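PDB 4YWZ: sensor protein kinase WalK from Staphylococcus aureus, which is the histidine kinase of the essential WalKR two-component system, its extracellular Cache-family domain probably sensing an outside signal that controls autophosphorylation. Local coordinates for residues 17-22 and 136-141; 21-26 and 120-125; 61-66 and 72-77; 92-95 and 101-104. The protein carries 1 engineered substitution. One frame throughout, in Å; residues are numbered along the deposited sequence.

Contact 1 of 4, residues 17-22 and 136-141; sequences KNITQY and IESKIN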
loop_
_atom_site.group_PDB
_atom_site.type_symbol
_atom_site.label_atom_id
_atom_site.label_comp_id
_atom_site.label_asym_id
_atom_site.label_seq_id
_atom_site.Cartn_x
_atom_site.Cartn_y
_atom_site.Cartn_z
ATOM N N LYS A 17 1.735 9.306 -0.987
ATOM C CA LYS A 17 2.753 9.386 -2.087
ATOM C C LYS A 17 2.453 8.400 -3.128
ATOM O O LYS A 17 2.449 8.662 -4.345
ATOM C CB LYS A 17 4.145 9.211 -1.567
ATOM C CG LYS A 17 5.227 9.388 -2.634
ATOM C CD LYS A 17 6.592 9.051 -1.989
ATOM C CE LYS A 17 7.657 9.138 -3.049
ATOM N NZ LYS A 17 8.967 8.772 -2.453
ATOM N N ASN A 18 2.102 7.188 -2.731
ATOM C CA ASN A 18 1.654 6.180 -3.606
ATOM C C ASN A 18 0.425 6.491 -4.540
ATOM O O ASN A 18 0.428 6.281 -5.776
ATOM C CB ASN A 18 1.424 4.997 -2.737
ATOM C CG ASN A 18 1.521 3.697 -3.467
ATOM O OD1 ASN A 18 2.605 3.320 -4.021
ATOM N ND2 ASN A 18 0.401 3.021 -3.551
ATOM N N ILE A 19 -0.641 6.988 -3.939
ATOM C CA ILE A 19 -1.825 7.436 -4.646
ATOM C C ILE A 19 -1.371 8.543 -5.650
ATOM O O ILE A 19 -1.842 8.543 -6.777
ATOM C CB ILE A 19 -2.872 7.986 -3.705
ATOM C CG1 ILE A 19 -3.498 6.908 -2.775
ATOM C CG2 ILE A 19 -3.977 8.691 -4.462
ATOM C CD1 ILE A 19 -4.011 5.698 -3.458
ATOM N N THR A 20 -0.631 9.515 -5.169
ATOM C CA THR A 20 -0.247 10.647 -6.043
ATOM C C THR A 20 0.597 10.226 -7.267
ATOM O O THR A 20 0.427 10.766 -8.372
ATOM C CB THR A 20 0.475 11.775 -5.321
ATOM O OG1 THR A 20 1.730 11.340 -4.850
ATOM C CG2 THR A 20 -0.267 12.236 -4.107
ATOM N N GLN A 21 1.516 9.262 -7.076
ATOM C CA GLN A 21 2.336 8.796 -8.199
ATOM C C GLN A 21 1.422 8.024 -9.179
ATOM O O GLN A 21 1.569 8.154 -10.401
ATOM C CB GLN A 21 3.506 7.977 -7.663
ATOM C CG GLN A 21 4.528 8.786 -6.952
ATOM C CD GLN A 21 5.623 7.953 -6.301
ATOM O OE1 GLN A 21 5.350 6.878 -5.868
ATOM N NE2 GLN A 21 6.834 8.481 -6.212
ATOM N N TYR A 22 0.473 7.162 -8.701
ATOM C CA TYR A 22 -0.472 6.530 -9.608
ATOM C C TYR A 22 -1.319 7.573 -10.367
ATOM O O TYR A 22 -1.591 7.453 -11.605
ATOM C CB TYR A 22 -1.410 5.572 -8.897
ATOM C CG TYR A 22 -0.895 4.168 -8.812
ATOM C CD1 TYR A 22 -0.908 3.325 -9.915
ATOM C CD2 TYR A 22 -0.485 3.623 -7.569
ATOM C CE1 TYR A 22 -0.348 2.002 -9.844
ATOM C CE2 TYR A 22 -0.004 2.314 -7.475
ATOM C CZ TYR A 22 0.056 1.493 -8.614
ATOM O OH TYR A 22 0.564 0.159 -8.491
ATOM N N ILE A 136 -10.264 11.583 -6.713
ATOM C CA ILE A 136 -10.005 10.248 -6.173
ATOM C C ILE A 136 -10.400 10.240 -4.709
ATOM O O ILE A 136 -10.010 11.085 -3.929
ATOM C CB ILE A 136 -8.564 9.857 -6.317
ATOM C CG1 ILE A 136 -8.171 9.812 -7.764
ATOM C CG2 ILE A 136 -8.293 8.510 -5.638
ATOM C CD1 ILE A 136 -6.706 9.568 -7.972
ATOM N N GLU A 137 -11.225 9.227 -4.340
ATOM C CA GLU A 137 -11.467 8.833 -2.899
ATOM C C GLU A 137 -10.614 7.586 -2.658
ATOM O O GLU A 137 -10.724 6.574 -3.395
ATOM C CB GLU A 137 -12.933 8.514 -2.596
ATOM C CG GLU A 137 -13.815 9.715 -2.681
ATOM C CD GLU A 137 -15.326 9.432 -2.360
ATOM O OE1 GLU A 137 -15.638 8.262 -1.986
ATOM O OE2 GLU A 137 -16.108 10.365 -2.654
ATOM N N SER A 138 -9.696 7.719 -1.701
ATOM C CA SER A 138 -8.748 6.645 -1.378
ATOM C C SER A 138 -8.953 6.203 0.043
ATOM O O SER A 138 -9.287 6.973 0.961
ATOM C CB SER A 138 -7.345 7.101 -1.743
ATOM O OG SER A 138 -6.903 8.083 -0.899
ATOM N N LYS A 139 -8.691 4.900 0.234
ATOM C CA LYS A 139 -9.025 4.209 1.498
ATOM C C LYS A 139 -7.948 4.348 2.546
ATOM O O LYS A 139 -7.375 3.357 3.102
ATOM C CB LYS A 139 -9.289 2.760 1.166
ATOM C CG LYS A 139 -10.448 2.475 0.242
ATOM C CD LYS A 139 -10.581 1.019 -0.058
ATOM C CE LYS A 139 -11.712 0.818 -1.028
ATOM N NZ LYS A 139 -12.029 -0.607 -1.391
ATOM N N ILE A 140 -7.665 5.572 2.952
ATOM C CA ILE A 140 -6.649 5.849 3.954
ATOM C C ILE A 140 -6.979 5.227 5.356
ATOM O O ILE A 140 -6.049 5.095 6.166
ATOM C CB ILE A 140 -6.352 7.350 4.077
ATOM C CG1 ILE A 140 -4.968 7.606 4.598
ATOM C CG2 ILE A 140 -7.430 8.089 4.849
ATOM C CD1 ILE A 140 -4.468 8.979 4.306
ATOM N N ASN A 141 -8.261 4.889 5.560
ATOM C CA ASN A 141 -8.662 4.301 6.847
ATOM C C ASN A 141 -8.005 2.976 6.993
ATOM O O ASN A 141 -7.799 2.544 8.151
ATOM C CB ASN A 141 -10.144 4.136 7.024
ATOM C CG ASN A 141 -10.516 4.294 8.461
ATOM O OD1 ASN A 141 -9.892 5.063 9.154
ATOM N ND2 ASN A 141 -11.378 3.417 8.924
#

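Contact 2 of 4, residues 21-26 and 120-125; sequences QYAKQL and YNIPVK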
loop_
_atom_site.group_PDB
_atom_site.type_symbol
_atom_site.label_atom_id
_atom_site.label_comp_id
_atom_site.label_asym_id
_atom_site.label_seq_id
_atom_site.Cartn_x
_atom_site.Cartn_y
_atom_site.Cartn_z
ATOM N N GLN A 21 1.516 9.262 -7.076
ATOM C CA GLN A 21 2.336 8.796 -8.199
ATOM C C GLN A 21 1.422 8.024 -9.179
ATOM O O GLN A 21 1.569 8.154 -10.401
ATOM C CB GLN A 21 3.506 7.977 -7.663
ATOM C CG GLN A 21 4.528 8.786 -6.952
ATOM C CD GLN A 21 5.623 7.953 -6.301
ATOM O OE1 GLN A 21 5.350 6.878 -5.868
ATOM N NE2 GLN A 21 6.834 8.481 -6.212
ATOM N N TYR A 22 0.473 7.162 -8.701
ATOM C CA TYR A 22 -0.472 6.530 -9.608
ATOM C C TYR A 22 -1.319 7.573 -10.367
ATOM O O TYR A 22 -1.591 7.453 -11.605
ATOM C CB TYR A 22 -1.410 5.572 -8.897
ATOM C CG TYR A 22 -0.895 4.168 -8.812
ATOM C CD1 TYR A 22 -0.908 3.325 -9.915
ATOM C CD2 TYR A 22 -0.485 3.623 -7.569
ATOM C CE1 TYR A 22 -0.348 2.002 -9.844
ATOM C CE2 TYR A 22 -0.004 2.314 -7.475
ATOM C CZ TYR A 22 0.056 1.493 -8.614
ATOM O OH TYR A 22 0.564 0.159 -8.491
ATOM N N ALA A 23 -1.826 8.571 -9.606
ATOM C CA ALA A 23 -2.756 9.512 -10.194
ATOM C C ALA A 23 -2.021 10.323 -11.310
ATOM O O ALA A 23 -2.626 10.681 -12.271
ATOM C CB ALA A 23 -3.255 10.466 -9.144
ATOM N N LYS A 24 -0.764 10.616 -11.096
ATOM C CA LYS A 24 0.031 11.396 -12.082
ATOM C C LYS A 24 0.102 10.603 -13.369
ATOM O O LYS A 24 -0.021 11.131 -14.448
ATOM C CB LYS A 24 1.408 11.727 -11.582
ATOM C CG LYS A 24 2.211 12.581 -12.604
ATOM C CD LYS A 24 1.475 13.785 -13.181
ATOM C CE LYS A 24 2.453 14.722 -13.936
ATOM N NZ LYS A 24 1.667 15.934 -14.288
ATOM N N GLN A 25 0.341 9.315 -13.291
ATOM C CA GLN A 25 0.403 8.554 -14.489
ATOM C C GLN A 25 -0.939 8.438 -15.187
ATOM O O GLN A 25 -1.008 8.449 -16.413
ATOM C CB GLN A 25 1.067 7.139 -14.158
ATOM C CG GLN A 25 1.505 6.466 -15.435
ATOM C CD GLN A 25 2.674 7.142 -16.052
ATOM O OE1 GLN A 25 3.589 7.560 -15.347
ATOM N NE2 GLN A 25 2.554 7.441 -17.325
ATOM N N LEU A 26 -2.068 8.357 -14.459
ATOM C CA LEU A 26 -3.347 8.422 -15.076
ATOM C C LEU A 26 -3.540 9.772 -15.822
ATOM O O LEU A 26 -4.089 9.792 -16.935
ATOM C CB LEU A 26 -4.443 8.258 -14.023
ATOM C CG LEU A 26 -5.909 8.376 -14.420
ATOM C CD1 LEU A 26 -6.242 7.511 -15.569
ATOM C CD2 LEU A 26 -6.855 8.116 -13.215
ATOM N N TYR A 120 -8.138 13.310 -3.139
ATOM C CA TYR A 120 -7.036 13.923 -3.952
ATOM C C TYR A 120 -7.646 14.308 -5.275
ATOM O O TYR A 120 -8.269 13.536 -6.004
ATOM C CB TYR A 120 -5.917 12.923 -4.104
ATOM C CG TYR A 120 -4.753 13.435 -4.927
ATOM C CD1 TYR A 120 -3.922 14.341 -4.359
ATOM C CD2 TYR A 120 -4.532 12.989 -6.197
ATOM C CE1 TYR A 120 -2.822 14.859 -5.071
ATOM C CE2 TYR A 120 -3.464 13.457 -6.938
ATOM C CZ TYR A 120 -2.670 14.411 -6.373
ATOM O OH TYR A 120 -1.538 14.925 -7.087
ATOM N N ASN A 121 -7.372 15.550 -5.682
ATOM C CA ASN A 121 -7.691 16.045 -6.960
ATOM C C ASN A 121 -6.386 16.435 -7.739
ATOM O O ASN A 121 -5.494 17.089 -7.193
ATOM C CB ASN A 121 -8.467 17.352 -6.826
ATOM C CG ASN A 121 -9.860 17.156 -6.319
ATOM O OD1 ASN A 121 -10.624 16.455 -6.951
ATOM N ND2 ASN A 121 -10.170 17.742 -5.227
ATOM N N ILE A 122 -6.350 15.958 -8.976
ATOM C CA ILE A 122 -5.286 16.367 -9.927
ATOM C C ILE A 122 -5.913 16.828 -11.217
ATOM O O ILE A 122 -6.669 16.141 -11.878
ATOM C CB ILE A 122 -4.200 15.285 -10.150
ATOM C CG1 ILE A 122 -3.141 15.844 -11.137
ATOM C CG2 ILE A 122 -4.763 13.965 -10.568
ATOM C CD1 ILE A 122 -1.915 14.971 -11.289
ATOM N N PRO A 123 -5.644 18.104 -11.561
ATOM C CA PRO A 123 -6.187 18.575 -12.820
ATOM C C PRO A 123 -5.457 17.947 -14.011
ATOM O O PRO A 123 -4.258 17.724 -13.915
ATOM C CB PRO A 123 -5.889 20.114 -12.787
ATOM C CG PRO A 123 -4.846 20.356 -11.799
ATOM C CD PRO A 123 -4.940 19.158 -10.824
ATOM N N VAL A 124 -6.199 17.733 -15.076
ATOM C CA VAL A 124 -5.720 17.189 -16.350
ATOM C C VAL A 124 -5.444 18.379 -17.268
ATOM O O VAL A 124 -6.324 19.192 -17.445
ATOM C CB VAL A 124 -6.640 16.181 -16.995
ATOM C CG1 VAL A 124 -6.030 15.635 -18.270
ATOM C CG2 VAL A 124 -6.979 15.066 -15.995
ATOM N N LYS A 125 -4.175 18.486 -17.721
ATOM C CA LYS A 125 -3.772 19.619 -18.645
ATOM C C LYS A 125 -3.403 19.058 -19.979
ATOM O O LYS A 125 -2.727 18.004 -20.073
ATOM C CB LYS A 125 -2.630 20.415 -18.088
ATOM C CG LYS A 125 -2.962 21.127 -16.790
ATOM C CD LYS A 125 -1.823 21.910 -16.296
ATOM C CE LYS A 125 -2.211 22.679 -15.080
ATOM N NZ LYS A 125 -1.033 23.409 -14.554
#

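Contact 3 of 4, residues 61-66 and 72-77; sequences EIRFID and IATTKQ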
loop_
_atom_site.group_PDB
_atom_site.type_symbol
_atom_site.label_atom_id
_atom_site.label_comp_id
_atom_site.label_asym_id
_atom_site.label_seq_id
_atom_site.Cartn_x
_atom_site.Cartn_y
_atom_site.Cartn_z
ATOM N N GLU A 61 -12.913 5.186 -5.404
ATOM C CA GLU A 61 -13.578 5.661 -6.618
ATOM C C GLU A 61 -12.720 6.722 -7.295
ATOM O O GLU A 61 -11.998 7.415 -6.611
ATOM C CB GLU A 61 -14.841 6.334 -6.235
ATOM C CG GLU A 61 -15.760 6.689 -7.431
ATOM C CD GLU A 61 -17.082 7.376 -7.026
ATOM O OE1 GLU A 61 -17.354 7.635 -5.840
ATOM O OE2 GLU A 61 -17.819 7.765 -7.940
ATOM N N ILE A 62 -12.740 6.734 -8.625
ATOM C CA ILE A 62 -12.140 7.814 -9.389
ATOM C C ILE A 62 -13.287 8.398 -10.190
ATOM O O ILE A 62 -14.086 7.659 -10.827
ATOM C CB ILE A 62 -11.011 7.359 -10.304
ATOM C CG1 ILE A 62 -9.960 6.540 -9.541
ATOM C CG2 ILE A 62 -10.435 8.600 -11.005
ATOM C CD1 ILE A 62 -8.821 5.998 -10.419
ATOM N N ARG A 63 -13.360 9.772 -10.294
ATOM C CA ARG A 63 -14.272 10.454 -11.220
ATOM C C ARG A 63 -13.414 11.358 -12.123
ATOM O O ARG A 63 -12.384 11.875 -11.716
ATOM C CB ARG A 63 -15.262 11.308 -10.529
ATOM C CG ARG A 63 -16.084 10.554 -9.446
ATOM C CD ARG A 63 -17.021 11.406 -8.632
ATOM N NE ARG A 63 -17.655 10.601 -7.587
ATOM C CZ ARG A 63 -18.185 11.101 -6.474
ATOM N NH1 ARG A 63 -18.303 12.448 -6.301
ATOM N NH2 ARG A 63 -18.649 10.255 -5.548
ATOM N N PHE A 64 -13.860 11.523 -13.350
ATOM C CA PHE A 64 -13.367 12.556 -14.255
ATOM C C PHE A 64 -14.473 13.588 -14.475
ATOM O O PHE A 64 -15.603 13.280 -14.757
ATOM C CB PHE A 64 -12.867 11.983 -15.588
ATOM C CG PHE A 64 -12.368 13.061 -16.542
ATOM C CD1 PHE A 64 -11.159 13.637 -16.365
ATOM C CD2 PHE A 64 -13.253 13.583 -17.542
ATOM C CE1 PHE A 64 -10.723 14.716 -17.180
ATOM C CE2 PHE A 64 -12.812 14.676 -18.324
ATOM C CZ PHE A 64 -11.548 15.178 -18.152
ATOM N N ILE A 65 -14.095 14.832 -14.210
ATOM C CA ILE A 65 -14.948 16.004 -14.143
ATOM C C ILE A 65 -14.421 17.037 -15.156
ATOM O O ILE A 65 -13.204 17.340 -15.195
ATOM C CB ILE A 65 -15.005 16.597 -12.726
ATOM C CG1 ILE A 65 -15.583 15.539 -11.766
ATOM C CG2 ILE A 65 -15.779 17.913 -12.733
ATOM C CD1 ILE A 65 -15.119 15.783 -10.394
ATOM N N ASP A 66 -15.307 17.562 -15.991
ATOM C CA ASP A 66 -14.812 18.428 -17.046
ATOM C C ASP A 66 -14.649 19.849 -16.538
ATOM O O ASP A 66 -14.920 20.177 -15.394
ATOM C CB ASP A 66 -15.681 18.361 -18.380
ATOM C CG ASP A 66 -17.028 19.022 -18.251
ATOM O OD1 ASP A 66 -17.280 19.794 -17.359
ATOM O OD2 ASP A 66 -17.889 18.806 -19.153
ATOM N N ILE A 72 -18.247 13.394 -15.763
ATOM C CA ILE A 72 -18.227 12.701 -17.085
ATOM C C ILE A 72 -18.221 11.227 -16.904
ATOM O O ILE A 72 -18.890 10.433 -17.694
ATOM C CB ILE A 72 -16.972 13.169 -17.904
ATOM C CG1 ILE A 72 -16.994 14.671 -18.213
ATOM C CG2 ILE A 72 -16.835 12.405 -19.225
ATOM C CD1 ILE A 72 -18.293 15.118 -18.847
ATOM N N ALA A 73 -17.484 10.752 -15.896
ATOM C CA ALA A 73 -17.257 9.316 -15.747
ATOM C C ALA A 73 -16.935 9.047 -14.287
ATOM O O ALA A 73 -16.331 9.862 -13.615
ATOM C CB ALA A 73 -16.100 8.857 -16.589
ATOM N N THR A 74 -17.309 7.828 -13.889
ATOM C CA THR A 74 -16.976 7.272 -12.597
ATOM C C THR A 74 -16.620 5.801 -12.740
ATOM O O THR A 74 -17.106 5.096 -13.644
ATOM C CB THR A 74 -18.129 7.391 -11.557
ATOM O OG1 THR A 74 -17.735 6.750 -10.331
ATOM C CG2 THR A 74 -19.462 6.784 -12.017
ATOM N N THR A 75 -15.796 5.329 -11.813
ATOM C CA THR A 75 -15.454 3.907 -11.699
ATOM C C THR A 75 -16.416 3.096 -10.820
ATOM O O THR A 75 -16.332 1.839 -10.847
ATOM C CB THR A 75 -14.103 3.731 -11.129
ATOM O OG1 THR A 75 -14.037 4.264 -9.786
ATOM C CG2 THR A 75 -13.096 4.437 -11.991
ATOM N N LYS A 76 -17.342 3.762 -10.164
ATOM C CA LYS A 76 -18.294 3.140 -9.242
ATOM C C LYS A 76 -19.681 3.037 -9.858
ATOM O O LYS A 76 -20.414 4.035 -10.066
ATOM C CB LYS A 76 -18.261 3.847 -7.872
ATOM C CG LYS A 76 -19.182 3.237 -6.847
ATOM C CD LYS A 76 -18.938 3.694 -5.392
ATOM C CE LYS A 76 -17.541 3.580 -4.836
ATOM N NZ LYS A 76 -16.936 2.227 -4.549
ATOM N N GLN A 77 -20.016 1.799 -10.235
ATOM C CA GLN A 77 -21.300 1.518 -10.936
ATOM C C GLN A 77 -22.523 2.031 -10.151
ATOM O O GLN A 77 -23.466 2.587 -10.715
ATOM C CB GLN A 77 -21.351 0.003 -11.245
ATOM C CG GLN A 77 -22.619 -0.499 -11.909
ATOM C CD GLN A 77 -23.195 -1.708 -11.169
ATOM O OE1 GLN A 77 -23.930 -1.566 -10.175
ATOM N NE2 GLN A 77 -22.850 -2.908 -11.638
#

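Contact 4 of 4, residues 92-95 and 101-104; sequences VQKA and SNDH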
loop_
_atom_site.group_PDB
_atom_site.type_symbol
_atom_site.label_atom_id
_atom_site.label_comp_id
_atom_site.label_asym_id
_atom_site.label_seq_id
_atom_site.Cartn_x
_atom_site.Cartn_y
_atom_site.Cartn_z
ATOM N N VAL A 92 -12.718 20.550 -6.079
ATOM C CA VAL A 92 -12.641 20.323 -7.544
ATOM C C VAL A 92 -12.508 21.692 -8.246
ATOM O O VAL A 92 -11.686 21.879 -9.146
ATOM C CB VAL A 92 -13.839 19.558 -8.084
ATOM C CG1 VAL A 92 -13.966 19.539 -9.621
ATOM C CG2 VAL A 92 -13.839 18.127 -7.539
ATOM N N GLN A 93 -13.357 22.647 -7.847
ATOM C CA GLN A 93 -13.312 24.034 -8.397
ATOM C C GLN A 93 -11.922 24.625 -8.223
ATOM O O GLN A 93 -11.435 25.279 -9.178
ATOM C CB GLN A 93 -14.379 24.913 -7.736
ATOM C CG GLN A 93 -15.814 24.512 -8.026
ATOM C CD GLN A 93 -16.992 25.063 -7.120
ATOM O OE1 GLN A 93 -16.843 25.370 -5.967
ATOM N NE2 GLN A 93 -18.167 25.049 -7.675
ATOM N N LYS A 94 -11.325 24.423 -7.034
ATOM C CA LYS A 94 -10.009 24.936 -6.735
ATOM C C LYS A 94 -8.976 24.348 -7.747
ATOM O O LYS A 94 -8.167 25.026 -8.364
ATOM C CB LYS A 94 -9.615 24.840 -5.313
ATOM C CG LYS A 94 -8.272 25.372 -4.987
ATOM C CD LYS A 94 -7.984 25.237 -3.490
ATOM C CE LYS A 94 -6.734 25.976 -3.145
ATOM N NZ LYS A 94 -6.075 25.504 -1.910
ATOM N N ALA A 95 -8.986 23.039 -7.924
ATOM C CA ALA A 95 -8.045 22.420 -8.901
ATOM C C ALA A 95 -8.231 22.900 -10.311
ATOM O O ALA A 95 -7.272 23.151 -11.032
ATOM C CB ALA A 95 -8.244 20.902 -8.852
ATOM N N SER A 101 -2.864 20.471 -8.049
ATOM C CA SER A 101 -3.485 19.399 -7.240
ATOM C C SER A 101 -3.818 19.946 -5.879
ATOM O O SER A 101 -3.249 20.933 -5.317
ATOM C CB SER A 101 -2.467 18.301 -7.045
ATOM O OG SER A 101 -2.229 17.731 -8.305
ATOM N N ASN A 102 -4.734 19.225 -5.177
ATOM C CA ASN A 102 -5.090 19.505 -3.825
ATOM C C ASN A 102 -5.597 18.270 -3.116
ATOM O O ASN A 102 -5.816 17.284 -3.786
ATOM C CB ASN A 102 -6.056 20.697 -3.642
ATOM C CG ASN A 102 -7.419 20.458 -4.220
ATOM O OD1 ASN A 102 -8.135 19.488 -3.853
ATOM N ND2 ASN A 102 -7.821 21.325 -5.122
ATOM N N ASP A 103 -5.671 18.344 -1.796
ATOM C CA ASP A 103 -6.147 17.141 -1.002
ATOM C C ASP A 103 -6.764 17.524 0.299
ATOM O O ASP A 103 -6.414 18.571 0.890
ATOM C CB ASP A 103 -5.020 16.110 -0.724
ATOM C CG ASP A 103 -4.021 16.580 0.288
ATOM O OD1 ASP A 103 -3.101 17.360 -0.111
ATOM O OD2 ASP A 103 -4.116 16.278 1.480
ATOM N N HIS A 104 -7.675 16.697 0.783
ATOM C CA HIS A 104 -8.199 16.858 2.152
ATOM C C HIS A 104 -8.808 15.560 2.639
ATOM O O HIS A 104 -9.085 14.668 1.837
ATOM C CB HIS A 104 -9.255 17.982 2.175
ATOM C CG HIS A 104 -10.484 17.743 1.374
ATOM N ND1 HIS A 104 -10.535 17.918 0.005
ATOM C CD2 HIS A 104 -11.730 17.401 1.749
ATOM C CE1 HIS A 104 -11.753 17.618 -0.436
ATOM N NE2 HIS A 104 -12.494 17.297 0.605
#

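Contact 1 of 4, residues 17-22 and 136-141
I19 on the long helix 7-37 meets S138, at the end of strand 129-138, in a small buried contact that shows how an isoleucine can seat a helix on a sheet. Its CB points at the strand and splits there into two branches with different tasks. With chi1 at -67°, CG2 lies anti to the backbone N and CG1 beside it, which turns the longer branch to the serine and leaves the methyl to reach I136. CG1 comes to 4.0 Å from S138 CB, and the chain then bends at chi2 (-51°) so that CD1 stays over the same carbon, again at 4.0 Å from S138 CB. On the other branch, I19 CG2 just touches I136 CG2 at 4.5 Å, a loose apolar approach. The serine thus offers its methylene to the isoleucine, while its OG is hydrogen-bonded to the backbone O of W118 on the adjoining strand, so this buried hydroxyl has a polar partner of its own. W118 of strand 114-126, I59 of strand 59-66, and M56 and E58 of the loop before strand 59-66 also touch I19. On the same helix, N18 and Q21 hydrogen-bond N14 of the second subunit, while I19 lies over three adjacent strands of the Cache-type sheet, 59-66, 129-138 and 114-126.

Contact 2 of 4, residues 21-26 and 120-125
A23 brings helix 21-26 against strand 120-125, and its small side chain illustrates how alanine lets a helix settle closely on a sheet. The two short segments run nearly parallel, at 23° to each other, with their axes 9.3 Å apart at closest approach. Along the helix, Q21 and Y22 turn to other neighbours, among them E10 and L11 of the second subunit. A23 follows, its CB directed at the strand, where it meets two side chains. One is Y120, whose CE2 lies 3.7 Å from A23 CB, the methyl approaching the ring obliquely. The other is I122, whose CG2 branch stands 4.1 Å from the same A23 CB. Next comes K24, which serves the contact with its aliphatic part: K24 CD passes 4.1 Å from I122 CD1, the two side chains crossing at about a right angle. The isoleucine reaches that far because its CG1 is anti to the backbone N (chi1 -179°) and the chain continues extended to CD1. K24 itself bends at chi2 (48°), and its NZ forms a salt bridge with E27 one turn on. L26 turns to L49, L50 and Y53 of helix 46-54. Chemically the contact is apolar at its centre, with carbon meeting carbon throughout, and the tyrosine's polar end is engaged elsewhere, Y120 OH bonding to S101 OG. Close fit and burial of hydrocarbon, rather than directional bonding, are therefore what join this helix and strand.

Contact 3 of 4, residues 61-66 and 72-77
The carboxylate of E61 receives T74 and R63 from different directions. T74 OG1 donates to the anti lone pair of E61 OE2 at 2.6 Å, whereas R63 NE reaches that same OE2 from above the carboxylate plane, at 2.9 Å and almost straight (178°). R63 NH2 takes E61 OE1 on its syn side, so the guanidinium grips side-on with two nitrogens, and OE2 lies in plane at its edge. N79 ND2 is a further donor to E61 OE2; such donors would probably stabilise the carboxylate's negative charge. The F64 ring meets I72 at its edge, near the ring plane, with CD2 3.8 Å from I72 CB. These groups decorate an antiparallel beta hairpin, in which R63 and T74 form a non-hydrogen-bonded pair and F64 and A73 a hydrogen-bonded one. A classic beta bulge interrupts its regular pairing: I72 and A73 both face F64, whose O accepts from I72 N at 2.8 Å and weakly from A73 N. Beyond T74, an ST turn forms as its OG1 accepts from K76 N. T75 replaces a backbone acceptor with its hydroxyl: I62 N donates to T75 OG1 at 3.0 Å, while T75 N returns a bond to I62 O.

Contact 4 of 4, residues 92-95 and 101-104
N102, at the start of strand 102-109, turns its amide toward helix 90-98 and meets A95 and K94, a worked case of a polar side chain packing through a nitrogen. Its CG sits between the backbone N and the carbonyl carbon (chi1 66°), a torsion that carries ND2 inward to the helix. There N102 ND2 lies 3.8 Å from the methyl CB of A95. It is also 3.5 Å from A95 N, but both atoms are donors, and this proximity is packing and not a bond. Both ends of the amide have partners: ND2 donates to the backbone O of S91, in the same helix, and OD1 accepts from N121 ND2 on strand 114-126. With an anchor at each end, the amide spans from helix to sheet. This is the helix-to-strand connection inside the Cache-type domain, where the chain leaves helix 90-98 and, after a short turn, enters an outermost strand of the five-stranded antiparallel sheet. K94 adds a strip of hydrocarbon beside the amide. Its CB is 4.0 Å from N102 ND2 and its CG 4.1 Å from that same N102 ND2, the two side chains crossing at a slant. With CG anti to the backbone N (chi1 -180°), the lysine chain runs on fully extended past the asparagine. A95 also touches N133 of strand 129-138.

All four contacts converge on one antiparallel sheet. Contacts 1 and 2 share Q21 and Y22 of helix 7-37 and lie with centres about 10 Å apart; I136 N and Y120 O, 2.9 Å apart, probably hydrogen-bond their neighbouring strands. The hairpin of contact 3 joins the other side of strand 129-138, where E137 N stands 3.0 Å from E61 O. Contact 4 attaches to contact 2 through N121 N and N102 O, also 3.0 Å apart, and contacts 3 and 4, about 16 Å between centres, meet through I65 and V92. Both contacts 3 and 4 are nested within the chain loops closed by contacts 1 and 2, whose helix also faces the second subunit.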